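Predicted DNA-binding transcriptional regulator (Aliivibrio fischeri ES114, PDB 7DWN) binds DNA and activates transcription as a tetrameric regulator of the LysR family. Local coordinates at the interface of chains A and B and the interface of chains A and C. Numbering follows the deposited sequence. Chains: chain A/B/C, Predicted DNA-binding transcriptional regulator.

Contact 1 stands apart from the others: about 37 Å separates the centre of its C-alpha atoms from that of contact 2, and about 46 Å from that of contact 3. There helix 61-83 of chain A meets the end of a helix, and the turn after it, in chain B. Contacts 2 and 3 both join chain A to chain C, and their centres are about 12 Å apart. Those two share helix 85-90 and strand 123-128 of chain A and strand 215-221 of chain C, so they are neighbouring stretches of one seam. Chain A thus uses separate surfaces for two different partners, which is how a tetramer can be built from one kind of chain.

Contact 1: the interface of chains A and B. Residues chain A 64-65, 68; chain B 140-142.
A:Ile68 lies across B:Glu140, roughly perpendicular to it, the branched side chain of one chain set against the extended side chain of the other. The tip of the isoleucine, CD1, comes up to the backbone carbonyl O of B:Glu140 at 3.2 Å and packs against CB of the same residue at 3.6 Å. The other branch reaches the far end of the glutamate: CG2 lies 3.6 Å from OE1, a carboxylate oxygen. Both branches are therefore used, one at the root of the glutamate and one near its end. The torsion that places them is unusual, with CG1 beside the backbone N at chi1 -34°, well short of a staggered arrangement, which may reflect some strain. B:Glu140 continues straight beyond CG (chi2 179°), laying its aliphatic stem and carboxylate past the isoleucine. One turn back along helix 61-83, A:Leu65 takes the next stretch of chain B: its CD1 methyl lies 3.8 Å from the carbonyl O of B:Gly141 and packs on CA of B:Ala142. B:Gly141 has a positive phi (101°), a conformation that suits glycine where helix 131-140 ends and the chain turns. The contact is one of shape and van der Waals packing. It rests the regulatory domain of chain B on the linker helix of chain A, and with its two-fold twin probably helps to set the domain's position relative to the DNA-binding part.

Contact 2: the interface of chains A and C. Residues chain A 86, 126-128; chain C 197-199, 221-222.
This is a largely polar patch of the two-fold interface between the regulatory domains of chains A and C, of the side-by-side kind that pairs subunits within LysR-type tetramers. A:Asp86 presents its carboxylate to the loop of C:Ser197 and C:Ser198, although its atoms are poorly ordered. OD1 accepts two hydrogen bonds: the backbone N-H of C:Ser198, with N at 2.8 Å and nearly straight (163° at H), meets its syn lone pair, on the side of the other oxygen, while OG of the same serine, at 3.0 Å, comes almost along the C-O axis. OD2 takes OG of C:Ser197 at 3.1 Å, from above the carboxylate plane. That hydroxyl also hydrogen-bonds OG1 of C:Thr199, itself poorly ordered, so any steadying effect is tentative. Farther along, the carbonyl O of A:Val126 receives OG of C:Ser221 at 3.0 Å, tilted 26° from the carbonyl plane; OG stands anti to the backbone N of its serine (chi1 172°), which turns the hydroxyl toward chain A. A:Glu127 bends at chi2 and turns both carboxylate oxygens toward CB of C:Ser222, with CD 3.5 Å from that carbon and a weak hydrogen bond from OG to OE1. In the fold, A:Val126 and C:Ser221 form a parallel bridge between strands 123-128 and 215-221, while A:Asp86 lies in the first turn of helix 85-90, just past the long linker helix.

Contact 3: the interface of chains A and C. Residues chain A 90, 112, 121, 123-124; chain C 217-219, 235.
Strand 215-221 of chain C runs parallel to the start of strand 123-128 of chain A, with a bridge between A:Leu124 and C:Phe219. The phenyl ring meets A:Leu124 on one flank: CE2 is 3.6 Å from the leucine CB, and the CD1 methyl lies at the ring's edge, in its plane. C:Phe219 reaches there with CG anti to its backbone N (chi1 -178°). Before it, C:Ile218 leaves regular strand geometry (psi -12°), and its carbonyl O faces chain A, where CD1 of A:Ile123 touches it at 3.2 Å. The same oxygen takes a weak hydrogen bond from the side-chain amine nitrogen NZ of A:Lys121, at 3.3 Å. That lysine, kinked at chi2 and chi4, runs crosswise to the isoleucine and packs CE on its CB at 3.5 Å. A:Leu90 meets C:Pro217 at a slant with one methyl, CD1, 3.4 Å from CB of the proline ring. At the other end A:Gln112 and C:Gln235 pass alongside, pointing opposite ways, their amide planes 85° apart; NE2 of C:Gln235 lies 3.7 Å from the methylene CG of A:Gln112. Apolar packing dominates here, and with its two-fold twin the patch fastens the regulatory domains of chains A and C into a pair within the tetramer.

Contact 1: the interface of chains A and B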
ATOM      1  N   LYS A  64      18.483 -20.074  -0.196  1.00 49.10           N
ATOM      2  CA  LYS A  64      17.078 -19.872   0.135  1.00 50.65           C
ATOM      3  C   LYS A  64      16.728 -18.387   0.177  1.00 53.32           C
ATOM      4  O   LYS A  64      15.697 -17.968  -0.362  1.00 59.53           O
ATOM      5  CB  LYS A  64      16.753 -20.547   1.467  1.00 47.90           C
ATOM      6  CG  LYS A  64      16.780 -22.066   1.410  1.00 55.87           C
ATOM      7  CD  LYS A  64      16.511 -22.677   2.775  1.00 62.11           C
ATOM      8  CE  LYS A  64      16.435 -24.194   2.698  1.00 70.61           C
ATOM      9  NZ  LYS A  64      15.296 -24.649   1.849  1.00 69.82           N
ATOM     10  N   LEU A  65      17.577 -17.570   0.808  1.00 49.35           N
ATOM     11  CA  LEU A  65      17.275 -16.138   0.863  1.00 53.52           C
ATOM     12  C   LEU A  65      17.474 -15.470  -0.498  1.00 47.74           C
ATOM     13  O   LEU A  65      16.675 -14.609  -0.913  1.00 57.93           O
ATOM     14  CB  LEU A  65      18.125 -15.451   1.933  1.00 61.98           C
ATOM     15  CG  LEU A  65      17.579 -15.476   3.363  1.00 75.84           C
ATOM     16  CD1 LEU A  65      17.596 -16.884   3.941  1.00 80.09           C
ATOM     17  CD2 LEU A  65      18.354 -14.515   4.252  1.00 79.77           C
ATOM     18  N   ILE A  68      14.445 -15.541  -2.909  1.00 47.50           N
ATOM     19  CA  ILE A  68      13.531 -14.412  -2.758  1.00 44.03           C
ATOM     20  C   ILE A  68      14.123 -13.168  -3.406  1.00 47.16           C
ATOM     21  O   ILE A  68      13.430 -12.421  -4.108  1.00 43.15           O
ATOM     22  CB  ILE A  68      13.220 -14.159  -1.272  1.00 46.15           C
ATOM     23  CG1 ILE A  68      13.198 -15.466  -0.484  1.00 53.94           C
ATOM     24  CG2 ILE A  68      11.892 -13.429  -1.126  1.00 50.66           C
ATOM     25  CD1 ILE A  68      13.181 -15.253   1.015  1.00 51.51           C
TER
ATOM     26  N   GLU B 140       8.456 -17.413   2.870  1.00 50.62           N
ATOM     27  CA  GLU B 140       9.383 -17.187   1.769  1.00 49.45           C
ATOM     28  C   GLU B 140      10.716 -17.906   1.940  1.00 59.97           C
ATOM     29  O   GLU B 140      11.476 -17.995   0.970  1.00 57.35           O
ATOM     30  CB  GLU B 140       9.616 -15.687   1.587  1.00 39.35           C
ATOM     31  CG  GLU B 140       8.377 -14.949   1.114  1.00 42.02           C
ATOM     32  CD  GLU B 140       8.601 -13.460   0.960  1.00 55.42           C
ATOM     33  OE1 GLU B 140       9.548 -12.930   1.577  1.00 55.60           O
ATOM     34  OE2 GLU B 140       7.827 -12.821   0.217  1.00 59.94           O
ATOM     35  N   GLY B 141      11.013 -18.431   3.126  1.00 69.37           N
ATOM     36  CA  GLY B 141      12.260 -19.126   3.362  1.00 72.81           C
ATOM     37  C   GLY B 141      13.324 -18.320   4.075  1.00 73.72           C
ATOM     38  O   GLY B 141      14.420 -18.845   4.307  1.00 80.71           O
ATOM     39  N   ALA B 142      13.041 -17.064   4.426  1.00 60.14           N
ATOM     40  CA  ALA B 142      14.002 -16.263   5.174  1.00 51.57           C
ATOM     41  C   ALA B 142      14.148 -16.737   6.613  1.00 51.77           C
ATOM     42  O   ALA B 142      15.137 -16.393   7.269  1.00 49.41           O
ATOM     43  CB  ALA B 142      13.591 -14.791   5.154  1.00 44.95           C
TER

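Contact 2: the interface of chains A and C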
ATOM      1  N   ASP A  86       5.429   1.302 -23.838  1.00 78.19           N
ATOM      2  CA  ASP A  86       4.774   2.260 -24.721  1.00 82.48           C
ATOM      3  C   ASP A  86       5.656   3.478 -24.973  1.00 75.59           C
ATOM      4  O   ASP A  86       5.735   3.972 -26.105  1.00 74.03           O
ATOM      5  CB  ASP A  86       3.432   2.684 -24.124  1.00 89.27           C
ATOM      6  CG  ASP A  86       2.422   1.555 -24.102  1.00 92.78           C
ATOM      7  OD1 ASP A  86       2.277   0.870 -25.137  1.00 94.21           O
ATOM      8  OD2 ASP A  86       1.778   1.347 -23.052  1.00 92.66           O
ATOM      9  N   VAL A 126      -2.145   9.405 -25.654  1.00 42.51           N
ATOM     10  CA  VAL A 126      -3.321   9.993 -25.021  1.00 33.41           C
ATOM     11  C   VAL A 126      -4.116   8.888 -24.341  1.00 31.27           C
ATOM     12  O   VAL A 126      -4.610   7.967 -25.003  1.00 36.34           O
ATOM     13  CB  VAL A 126      -4.186  10.748 -26.039  1.00 32.37           C
ATOM     14  CG1 VAL A 126      -5.305  11.491 -25.326  1.00 31.68           C
ATOM     15  CG2 VAL A 126      -3.328  11.709 -26.847  1.00 35.13           C
ATOM     16  N   GLU A 127      -4.249   8.983 -23.024  1.00 31.39           N
ATOM     17  CA  GLU A 127      -5.021   8.035 -22.237  1.00 30.22           C
ATOM     18  C   GLU A 127      -6.170   8.757 -21.550  1.00 39.76           C
ATOM     19  O   GLU A 127      -6.026   9.909 -21.128  1.00 39.47           O
ATOM     20  CB  GLU A 127      -4.141   7.331 -21.199  1.00 38.71           C
ATOM     21  CG  GLU A 127      -3.113   6.387 -21.805  1.00 49.50           C
ATOM     22  CD  GLU A 127      -3.740   5.127 -22.373  1.00 62.10           C
ATOM     23  OE1 GLU A 127      -4.489   4.452 -21.633  1.00 65.55           O
ATOM     24  OE2 GLU A 127      -3.491   4.817 -23.558  1.00 68.70           O
ATOM     25  N   ALA A 128      -7.311   8.075 -21.447  1.00 42.63           N
ATOM     26  CA  ALA A 128      -8.480   8.665 -20.809  1.00 34.75           C
ATOM     27  C   ALA A 128      -8.198   8.954 -19.339  1.00 48.69           C
ATOM     28  O   ALA A 128      -7.437   8.245 -18.674  1.00 41.79           O
ATOM     29  CB  ALA A 128      -9.690   7.741 -20.946  1.00 31.02           C
TER
ATOM     30  N   SER C 197      -2.468   1.239 -26.688  1.00 40.42           N
ATOM     31  CA  SER C 197      -1.501   0.915 -25.651  1.00 39.76           C
ATOM     32  C   SER C 197      -1.116  -0.555 -25.756  1.00 46.79           C
ATOM     33  O   SER C 197      -1.981  -1.430 -25.862  1.00 56.06           O
ATOM     34  CB  SER C 197      -2.084   1.218 -24.272  1.00 52.25           C
ATOM     35  OG  SER C 197      -1.221   0.774 -23.241  1.00 70.77           O
ATOM     36  N   SER C 198       0.192  -0.825 -25.736  1.00 42.92           N
ATOM     37  CA  SER C 198       0.672  -2.191 -25.905  1.00 58.33           C
ATOM     38  C   SER C 198       0.207  -3.112 -24.785  1.00 63.31           C
ATOM     39  O   SER C 198       0.235  -4.336 -24.953  1.00 58.14           O
ATOM     40  CB  SER C 198       2.199  -2.203 -25.988  1.00 76.98           C
ATOM     41  OG  SER C 198       2.660  -1.360 -27.030  1.00 85.92           O
ATOM     42  N   THR C 199      -0.216  -2.556 -23.651  1.00 70.49           N
ATOM     43  CA  THR C 199      -0.732  -3.355 -22.549  1.00 77.64           C
ATOM     44  C   THR C 199      -2.231  -3.604 -22.645  1.00 75.67           C
ATOM     45  O   THR C 199      -2.743  -4.493 -21.953  1.00 73.15           O
ATOM     46  CB  THR C 199      -0.420  -2.673 -21.213  1.00 83.90           C
ATOM     47  OG1 THR C 199      -1.033  -1.378 -21.180  1.00 82.06           O
ATOM     48  CG2 THR C 199       1.083  -2.519 -21.031  1.00 90.60           C
ATOM     49  N   SER C 221      -3.039   5.693 -28.238  1.00 40.42           N
ATOM     50  CA  SER C 221      -4.179   6.035 -27.402  1.00 30.14           C
ATOM     51  C   SER C 221      -4.954   4.771 -27.070  1.00 36.77           C
ATOM     52  O   SER C 221      -4.967   3.813 -27.845  1.00 36.73           O
ATOM     53  CB  SER C 221      -5.100   7.053 -28.085  1.00 27.57           C
ATOM     54  OG  SER C 221      -6.287   7.241 -27.335  1.00 31.30           O
ATOM     55  N   SER C 222      -5.607   4.787 -25.911  1.00 39.19           N
ATOM     56  CA  SER C 222      -6.446   3.682 -25.477  1.00 43.49           C
ATOM     57  C   SER C 222      -7.874   3.780 -25.994  1.00 46.74           C
ATOM     58  O   SER C 222      -8.668   2.866 -25.755  1.00 50.42           O
ATOM     59  CB  SER C 222      -6.464   3.608 -23.947  1.00 43.09           C
ATOM     60  OG  SER C 222      -6.864   4.844 -23.380  1.00 38.69           O
TER

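Contact 3: the interface of chains A and C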
ATOM      1  N   LEU A  90       7.578   4.636 -28.967  1.00 88.73           N
ATOM      2  CA  LEU A  90       7.307   5.876 -29.683  1.00 91.22           C
ATOM      3  C   LEU A  90       8.499   6.825 -29.728  1.00 88.24           C
ATOM      4  O   LEU A  90       8.532   7.710 -30.592  1.00 81.80           O
ATOM      5  CB  LEU A  90       6.104   6.595 -29.061  1.00 90.08           C
ATOM      6  CG  LEU A  90       4.721   6.096 -29.497  1.00 93.00           C
ATOM      7  CD1 LEU A  90       4.653   6.034 -31.008  1.00 95.41           C
ATOM      8  CD2 LEU A  90       4.368   4.744 -28.894  1.00 94.57           C
ATOM      9  N   GLN A 112      -2.836  17.854 -33.508  1.00 70.23           N
ATOM     10  CA  GLN A 112      -2.104  16.980 -34.412  1.00 74.76           C
ATOM     11  C   GLN A 112      -1.855  17.668 -35.741  1.00 92.00           C
ATOM     12  O   GLN A 112      -0.788  17.508 -36.345  1.00 97.00           O
ATOM     13  CB  GLN A 112      -2.893  15.685 -34.617  1.00 62.90           C
ATOM     14  CG  GLN A 112      -2.174  14.611 -35.412  1.00 63.70           C
ATOM     15  CD  GLN A 112      -1.223  13.800 -34.558  1.00 61.30           C
ATOM     16  OE1 GLN A 112      -1.084  14.045 -33.360  1.00 57.75           O
ATOM     17  NE2 GLN A 112      -0.564  12.824 -35.170  1.00 65.11           N
ATOM     18  N   LYS A 121       7.237  16.591 -35.871  1.00103.84           N
ATOM     19  CA  LYS A 121       5.973  16.365 -35.201  1.00 90.12           C
ATOM     20  C   LYS A 121       6.219  15.553 -33.940  1.00 83.14           C
ATOM     21  O   LYS A 121       6.838  14.476 -34.015  1.00 77.59           O
ATOM     22  CB  LYS A 121       5.003  15.651 -36.138  1.00 85.90           C
ATOM     23  CG  LYS A 121       4.405  14.342 -35.653  1.00 88.21           C
ATOM     24  CD  LYS A 121       4.437  13.305 -36.762  1.00 89.97           C
ATOM     25  CE  LYS A 121       3.878  11.988 -36.285  1.00 76.72           C
ATOM     26  NZ  LYS A 121       2.543  12.163 -35.650  1.00 70.23           N
ATOM     27  N   ILE A 123       5.150  13.135 -30.712  1.00 55.46           N
ATOM     28  CA  ILE A 123       4.322  11.939 -30.638  1.00 48.89           C
ATOM     29  C   ILE A 123       3.501  11.993 -29.359  1.00 44.37           C
ATOM     30  O   ILE A 123       4.046  12.220 -28.273  1.00 45.34           O
ATOM     31  CB  ILE A 123       5.174  10.661 -30.690  1.00 58.01           C
ATOM     32  CG1 ILE A 123       6.056  10.654 -31.941  1.00 72.43           C
ATOM     33  CG2 ILE A 123       4.275   9.456 -30.677  1.00 53.61           C
ATOM     34  CD1 ILE A 123       5.279  10.630 -33.233  1.00 76.31           C
ATOM     35  N   LEU A 124       2.193  11.782 -29.489  1.00 35.36           N
ATOM     36  CA  LEU A 124       1.270  11.821 -28.364  1.00 28.91           C
ATOM     37  C   LEU A 124       0.908  10.411 -27.921  1.00 32.70           C
ATOM     38  O   LEU A 124       0.704   9.520 -28.751  1.00 25.98           O
ATOM     39  CB  LEU A 124      -0.009  12.578 -28.733  1.00 26.63           C
ATOM     40  CG  LEU A 124       0.103  14.018 -29.238  1.00 32.35           C
ATOM     41  CD1 LEU A 124      -1.260  14.522 -29.685  1.00 24.89           C
ATOM     42  CD2 LEU A 124       0.684  14.920 -28.162  1.00 34.28           C
TER
ATOM     43  N   PRO C 217       5.154   3.828 -35.677  1.00 50.04           N
ATOM     44  CA  PRO C 217       4.104   4.350 -34.793  1.00 49.84           C
ATOM     45  C   PRO C 217       4.219   5.862 -34.646  1.00 60.62           C
ATOM     46  O   PRO C 217       5.293   6.390 -34.348  1.00 71.59           O
ATOM     47  CB  PRO C 217       4.372   3.632 -33.467  1.00 47.79           C
ATOM     48  CG  PRO C 217       5.851   3.392 -33.482  1.00 49.90           C
ATOM     49  CD  PRO C 217       6.228   3.154 -34.926  1.00 46.96           C
ATOM     50  N   ILE C 218       3.104   6.557 -34.861  1.00 57.25           N
ATOM     51  CA  ILE C 218       3.076   8.014 -34.785  1.00 57.10           C
ATOM     52  C   ILE C 218       2.115   8.536 -33.731  1.00 51.81           C
ATOM     53  O   ILE C 218       2.165   9.734 -33.413  1.00 51.34           O
ATOM     54  CB  ILE C 218       2.739   8.645 -36.155  1.00 56.21           C
ATOM     55  CG1 ILE C 218       1.301   8.317 -36.557  1.00 54.33           C
ATOM     56  CG2 ILE C 218       3.717   8.176 -37.218  1.00 59.41           C
ATOM     57  CD1 ILE C 218       0.779   9.179 -37.682  1.00 47.41           C
ATOM     58  N   PHE C 219       1.246   7.695 -33.177  1.00 53.62           N
ATOM     59  CA  PHE C 219       0.257   8.145 -32.210  1.00 45.53           C
ATOM     60  C   PHE C 219      -0.258   6.938 -31.445  1.00 45.66           C
ATOM     61  O   PHE C 219      -0.540   5.897 -32.042  1.00 47.83           O
ATOM     62  CB  PHE C 219      -0.902   8.874 -32.902  1.00 34.16           C
ATOM     63  CG  PHE C 219      -1.936   9.412 -31.956  1.00 40.54           C
ATOM     64  CD1 PHE C 219      -3.005   8.627 -31.557  1.00 33.40           C
ATOM     65  CD2 PHE C 219      -1.847  10.708 -31.475  1.00 35.19           C
ATOM     66  CE1 PHE C 219      -3.957   9.122 -30.691  1.00 32.12           C
ATOM     67  CE2 PHE C 219      -2.801  11.209 -30.607  1.00 44.57           C
ATOM     68  CZ  PHE C 219      -3.857  10.414 -30.215  1.00 44.39           C
ATOM     69  N   GLN C 235      -4.529  10.675 -41.109  1.00 44.28           N
ATOM     70  CA  GLN C 235      -3.248  10.707 -40.414  1.00 50.65           C
ATOM     71  C   GLN C 235      -2.493   9.388 -40.499  1.00 51.58           C
ATOM     72  O   GLN C 235      -1.259   9.388 -40.432  1.00 54.96           O
ATOM     73  CB  GLN C 235      -3.448  11.084 -38.944  1.00 49.95           C
ATOM     74  CG  GLN C 235      -3.950  12.498 -38.738  1.00 56.12           C
ATOM     75  CD  GLN C 235      -3.027  13.531 -39.352  1.00 59.35           C
ATOM     76  OE1 GLN C 235      -3.446  14.338 -40.182  1.00 66.20           O
ATOM     77  NE2 GLN C 235      -1.761  13.513 -38.946  1.00 55.48           N
TER